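Local coordinates for crustacyanin (PDB 1I4U), which binds the carotenoid astaxanthin as a lipocalin subunit of the complex that gives the lobster carapace its blue colour, at the interface of chains A and B. Sequence-based numbering; all coordinates share one arbitrary frame. Chains: chain A/B, Crustacyanin.

Contact 1 and contact 2 are two patches of one two-fold symmetric interface between chains A and B, with the centres of their C-alpha atoms about 15 Å apart. They share no residue, but on chain A the loop after strand 93-97 serves both: A:Glu98 and A:Asn99 work in contact 1, and A:Phe101, two residues further on, in contact 2. By the two-fold symmetry contact 1 has a twin with the chains exchanged, while contact 2 contains both halves of a nearly symmetric cluster of aromatic residues and isoleucines. The protein forms dimers and larger oligomers; this homodimer need not be the pairing in the native pigment complex.

Contact 1: the interface of chains A and B. Residues chain A 80, 97-99; chain B 17, 88, 90.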
# COMPACT_ATOMS: atom_id res chain seq x y z
N ASN A 80 14.49 4.63 -3.53
CA ASN A 80 14.54 3.47 -4.43
C ASN A 80 13.15 2.84 -4.58
O ASN A 80 12.51 2.54 -3.56
CB ASN A 80 15.49 2.41 -3.89
CG ASN A 80 16.93 2.90 -3.84
OD1 ASN A 80 17.46 3.31 -4.87
ND2 ASN A 80 17.56 2.86 -2.68
N TYR A 97 8.08 1.20 -3.09
CA TYR A 97 9.24 1.94 -2.67
C TYR A 97 9.80 1.35 -1.40
O TYR A 97 9.08 0.81 -0.54
CB TYR A 97 8.94 3.44 -2.42
CG TYR A 97 8.99 4.20 -3.73
CD1 TYR A 97 7.94 4.25 -4.63
CD2 TYR A 97 10.13 4.88 -4.11
CE1 TYR A 97 8.02 4.95 -5.84
CE2 TYR A 97 10.22 5.59 -5.29
CZ TYR A 97 9.18 5.64 -6.15
OH TYR A 97 9.26 6.31 -7.35
N GLU A 98 11.11 1.43 -1.21
CA GLU A 98 11.69 1.01 0.05
C GLU A 98 11.04 1.71 1.24
O GLU A 98 10.74 2.88 1.18
CB GLU A 98 13.17 1.33 0.15
CG GLU A 98 14.15 0.33 -0.38
CD GLU A 98 15.60 0.77 -0.42
OE1 GLU A 98 15.90 1.98 -0.35
OE2 GLU A 98 16.42 -0.15 -0.53
N ASN A 99 10.78 0.93 2.28
CA ASN A 99 10.20 1.37 3.51
C ASN A 99 8.87 2.05 3.31
O ASN A 99 8.63 3.10 3.93
CB ASN A 99 11.20 2.34 4.17
CG ASN A 99 12.37 1.54 4.72
OD1 ASN A 99 13.49 1.81 4.31
ND2 ASN A 99 12.07 0.60 5.59
N ARG B 17 13.20 -5.84 13.37
CA ARG B 17 12.81 -6.72 12.27
C ARG B 17 13.81 -7.80 11.96
O ARG B 17 13.38 -8.89 11.53
CB ARG B 17 12.55 -5.89 11.03
CG ARG B 17 11.17 -5.18 11.09
CD ARG B 17 10.94 -4.38 9.80
NE ARG B 17 11.87 -3.23 9.89
CZ ARG B 17 12.58 -2.67 8.95
NH1 ARG B 17 12.64 -3.03 7.68
NH2 ARG B 17 13.39 -1.61 9.18
N PHE B 88 12.35 -5.45 -1.97
CA PHE B 88 13.62 -4.79 -1.88
C PHE B 88 14.61 -5.60 -1.02
O PHE B 88 15.70 -5.17 -0.76
CB PHE B 88 13.45 -3.39 -1.35
CG PHE B 88 12.65 -2.50 -2.31
CD1 PHE B 88 11.29 -2.40 -2.14
CD2 PHE B 88 13.30 -1.81 -3.29
CE1 PHE B 88 10.50 -1.64 -3.01
CE2 PHE B 88 12.55 -1.04 -4.15
CZ PHE B 88 11.18 -0.93 -3.99
N GLU B 90 14.09 -6.18 2.20
CA GLU B 90 13.91 -5.76 3.59
C GLU B 90 13.44 -6.93 4.44
O GLU B 90 12.78 -7.82 3.93
CB GLU B 90 12.92 -4.63 3.63
CG GLU B 90 13.43 -3.39 2.95
CD GLU B 90 12.44 -2.33 2.70
OE1 GLU B 90 11.23 -2.38 2.95
OE2 GLU B 90 12.85 -1.29 2.10
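B:Phe88 lays one face of its ring against the backbone of chain A where A:Tyr97 passes into A:Glu98. The amide N of A:Glu98 stands 3.6 Å above the ring plane, displaced toward the rim, and CE1 lies 3.5 Å from the carbonyl carbon C of A:Tyr97. CG anti to its own carbonyl carbon (chi1 -65°) turns the ring of B:Phe88 toward chain A, where CE2 approaches the backbone O of A:Asn80. A flat, apolar ring suits this place, covering a peptide group while its CD2 touches the aliphatic CG of A:Glu98 at 3.7 Å. Replacing B:Phe88 by an alanine would remove the ring, which would probably uncover the peptide and this methylene and leave a gap between the chains.

The A:Glu98 carboxylate, inclined 56° to that ring, turns toward its own chain, where ND2 of A:Asn80 donates to OE1 at 3.0 Å, nearly straight but from above the carboxylate plane. This tether may help keep it from B:Glu90, whose OE2 is 4.6 Å from OE2 of A:Glu98. B:Glu90, long and extended enough to bring a carboxylate to a backbone N-H, accepts a bent bond from N of A:Asn99 on the syn side of OE2, at 3.0 Å; OE1 adds a weak one. The A:Asn99 amide lies 17° from that carboxylate plane; asparagine tolerates the left-handed backbone here.

The patch joins the end of strand 93-97 and its following loop, beside strand 76-85, to a chain B loop.

Contact 2: the interface of chains A and B. Residues chain A 45, 101, 122, 124; chain B 45, 101, 122, 124, 132.
A:Phe101 and B:Ile122 make one half of the apolar contact, and B:Phe101 and A:Ile122 make the other. In each, the isoleucine CB sits over the phenylalanine face, a CH-pi contact 4.0 Å from the A:Phe101 centroid for B:Ile122 and 3.9 Å from the B:Phe101 centroid for A:Ile122. The branched side chain suits the flat ring, since its arms spread across it: in B:Ile122, CG2 leans toward CZ of A:Phe101 while CD1 lies near CD1 and the backbone N of that residue. CG1 of B:Ile122 is anti to its backbone N (chi1 179°), which points the longer arm, CG1 and CD1, at the partner, with CG1 also meeting CD1 of A:Tyr45 at 3.9 Å. B:Phe132 adds a marginal contact near CZ of A:Phe101.

The tyrosines pair across the interface as well. A:Tyr45 lies alongside B:Tyr124, both pointing the same way, touching CE1 to CE1 at 3.5 Å with the ring planes inclined by roughly 40°; B:Tyr45 and A:Tyr124 repeat this pairing. The two Tyr45 side chains approach from opposite directions, bringing their hydroxyl OH atoms to 3.8 Å.

Two waters provide polar links among the tyrosines. Water 1 joins A:Tyr45 OH (2.7 Å) to the hydroxyls of B:Tyr45 and B:Tyr124, and water 2 joins B:Tyr45 OH (2.7 Å) to those of A:Tyr45 and A:Tyr124. Each Tyr45 hydroxyl thus touches both waters, and water 1 lies in the ring plane of A:Tyr45, as water 2 does for B:Tyr45. Tyrosine fits here because its ring packs while its hydroxyl bridges through water.

A:Ile122 and B:Ile122 come from strand 115-123; A:Tyr124, A:Tyr45 and A:Phe101, like their chain B copies, lie in loops, A:Phe101 directly before strand 102-110. Strand and loops of each lipocalin barrel thus face those of the other around the two-fold axis.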
# COMPACT_ATOMS: atom_id res chain seq x y z
N TYR A 45 1.88 10.57 1.07
CA TYR A 45 2.92 9.53 1.05
C TYR A 45 4.17 10.00 0.33
O TYR A 45 5.23 9.44 0.55
CB TYR A 45 2.39 8.29 0.34
CG TYR A 45 1.10 7.77 0.91
CD1 TYR A 45 1.05 7.19 2.18
CD2 TYR A 45 -0.09 7.84 0.21
CE1 TYR A 45 -0.15 6.72 2.68
CE2 TYR A 45 -1.28 7.37 0.70
CZ TYR A 45 -1.31 6.80 1.95
OH TYR A 45 -2.51 6.34 2.43
N PHE A 101 4.46 1.34 1.58
CA PHE A 101 3.42 0.49 0.97
C PHE A 101 3.68 0.41 -0.55
O PHE A 101 4.46 1.16 -1.16
CB PHE A 101 2.03 1.07 1.19
CG PHE A 101 1.37 0.87 2.56
CD1 PHE A 101 2.07 0.55 3.73
CD2 PHE A 101 -0.01 1.00 2.72
CE1 PHE A 101 1.41 0.39 4.95
CE2 PHE A 101 -0.67 0.84 3.92
CZ PHE A 101 0.03 0.51 5.08
N ILE A 122 -7.59 3.62 -4.12
CA ILE A 122 -7.85 2.61 -3.10
C ILE A 122 -9.25 2.77 -2.58
O ILE A 122 -9.61 3.90 -2.21
CB ILE A 122 -6.81 2.69 -1.98
CG1 ILE A 122 -6.93 1.66 -0.86
CG2 ILE A 122 -6.75 4.04 -1.31
CD1 ILE A 122 -6.76 0.21 -1.28
N TYR A 124 -11.86 2.08 0.48
CA TYR A 124 -11.93 1.84 1.90
C TYR A 124 -13.19 1.02 2.22
O TYR A 124 -14.05 0.81 1.36
CB TYR A 124 -11.98 3.14 2.71
CG TYR A 124 -10.78 4.04 2.50
CD1 TYR A 124 -9.51 3.60 2.87
CD2 TYR A 124 -10.91 5.31 1.94
CE1 TYR A 124 -8.42 4.42 2.67
CE2 TYR A 124 -9.81 6.11 1.76
CZ TYR A 124 -8.55 5.67 2.12
OH TYR A 124 -7.44 6.48 1.96
N TYR B 45 -9.09 -0.43 5.64
CA TYR B 45 -8.80 -1.27 4.48
C TYR B 45 -9.43 -2.65 4.52
O TYR B 45 -9.70 -3.27 3.49
CB TYR B 45 -7.29 -1.45 4.26
CG TYR B 45 -6.54 -0.14 4.20
CD1 TYR B 45 -6.65 0.70 3.09
CD2 TYR B 45 -5.73 0.26 5.21
CE1 TYR B 45 -5.97 1.89 3.02
CE2 TYR B 45 -5.06 1.45 5.17
CZ TYR B 45 -5.17 2.27 4.08
OH TYR B 45 -4.49 3.46 4.03
N PHE B 101 -3.98 -2.22 -2.14
CA PHE B 101 -2.60 -1.84 -1.88
C PHE B 101 -1.92 -3.07 -1.23
O PHE B 101 -2.56 -4.00 -0.72
CB PHE B 101 -2.50 -0.62 -0.95
CG PHE B 101 -2.71 0.79 -1.51
CD1 PHE B 101 -3.37 0.98 -2.72
CD2 PHE B 101 -2.24 1.93 -0.85
CE1 PHE B 101 -3.58 2.27 -3.25
CE2 PHE B 101 -2.49 3.20 -1.35
CZ PHE B 101 -3.16 3.37 -2.54
N ILE B 122 2.88 2.83 8.17
CA ILE B 122 3.20 3.69 7.06
C ILE B 122 3.45 5.11 7.55
O ILE B 122 2.72 5.61 8.39
CB ILE B 122 2.13 3.70 5.98
CG1 ILE B 122 2.46 4.63 4.82
CG2 ILE B 122 0.78 4.08 6.51
CD1 ILE B 122 3.62 4.16 3.94
N TYR B 124 3.83 9.22 6.86
CA TYR B 124 3.34 10.32 6.04
C TYR B 124 4.38 11.42 5.94
O TYR B 124 5.26 11.57 6.79
CB TYR B 124 2.05 10.92 6.64
CG TYR B 124 0.92 9.90 6.76
CD1 TYR B 124 0.35 9.31 5.64
CD2 TYR B 124 0.42 9.58 8.00
CE1 TYR B 124 -0.68 8.39 5.74
CE2 TYR B 124 -0.62 8.66 8.14
CZ TYR B 124 -1.16 8.09 7.01
OH TYR B 124 -2.18 7.18 7.09
N PHE B 132 -1.33 -0.26 12.00
CA PHE B 132 -2.43 -1.17 11.90
C PHE B 132 -1.96 -2.48 12.55
O PHE B 132 -0.99 -3.05 12.12
CB PHE B 132 -2.84 -1.41 10.45
CG PHE B 132 -3.24 -0.10 9.79
CD1 PHE B 132 -4.44 0.50 10.07
CD2 PHE B 132 -2.31 0.55 8.97
CE1 PHE B 132 -4.77 1.73 9.54
CE2 PHE B 132 -2.66 1.76 8.40
CZ PHE B 132 -3.86 2.35 8.69
O HOH W 1 -2.36 5.14 4.87
O HOH W 2 -4.96 5.11 1.93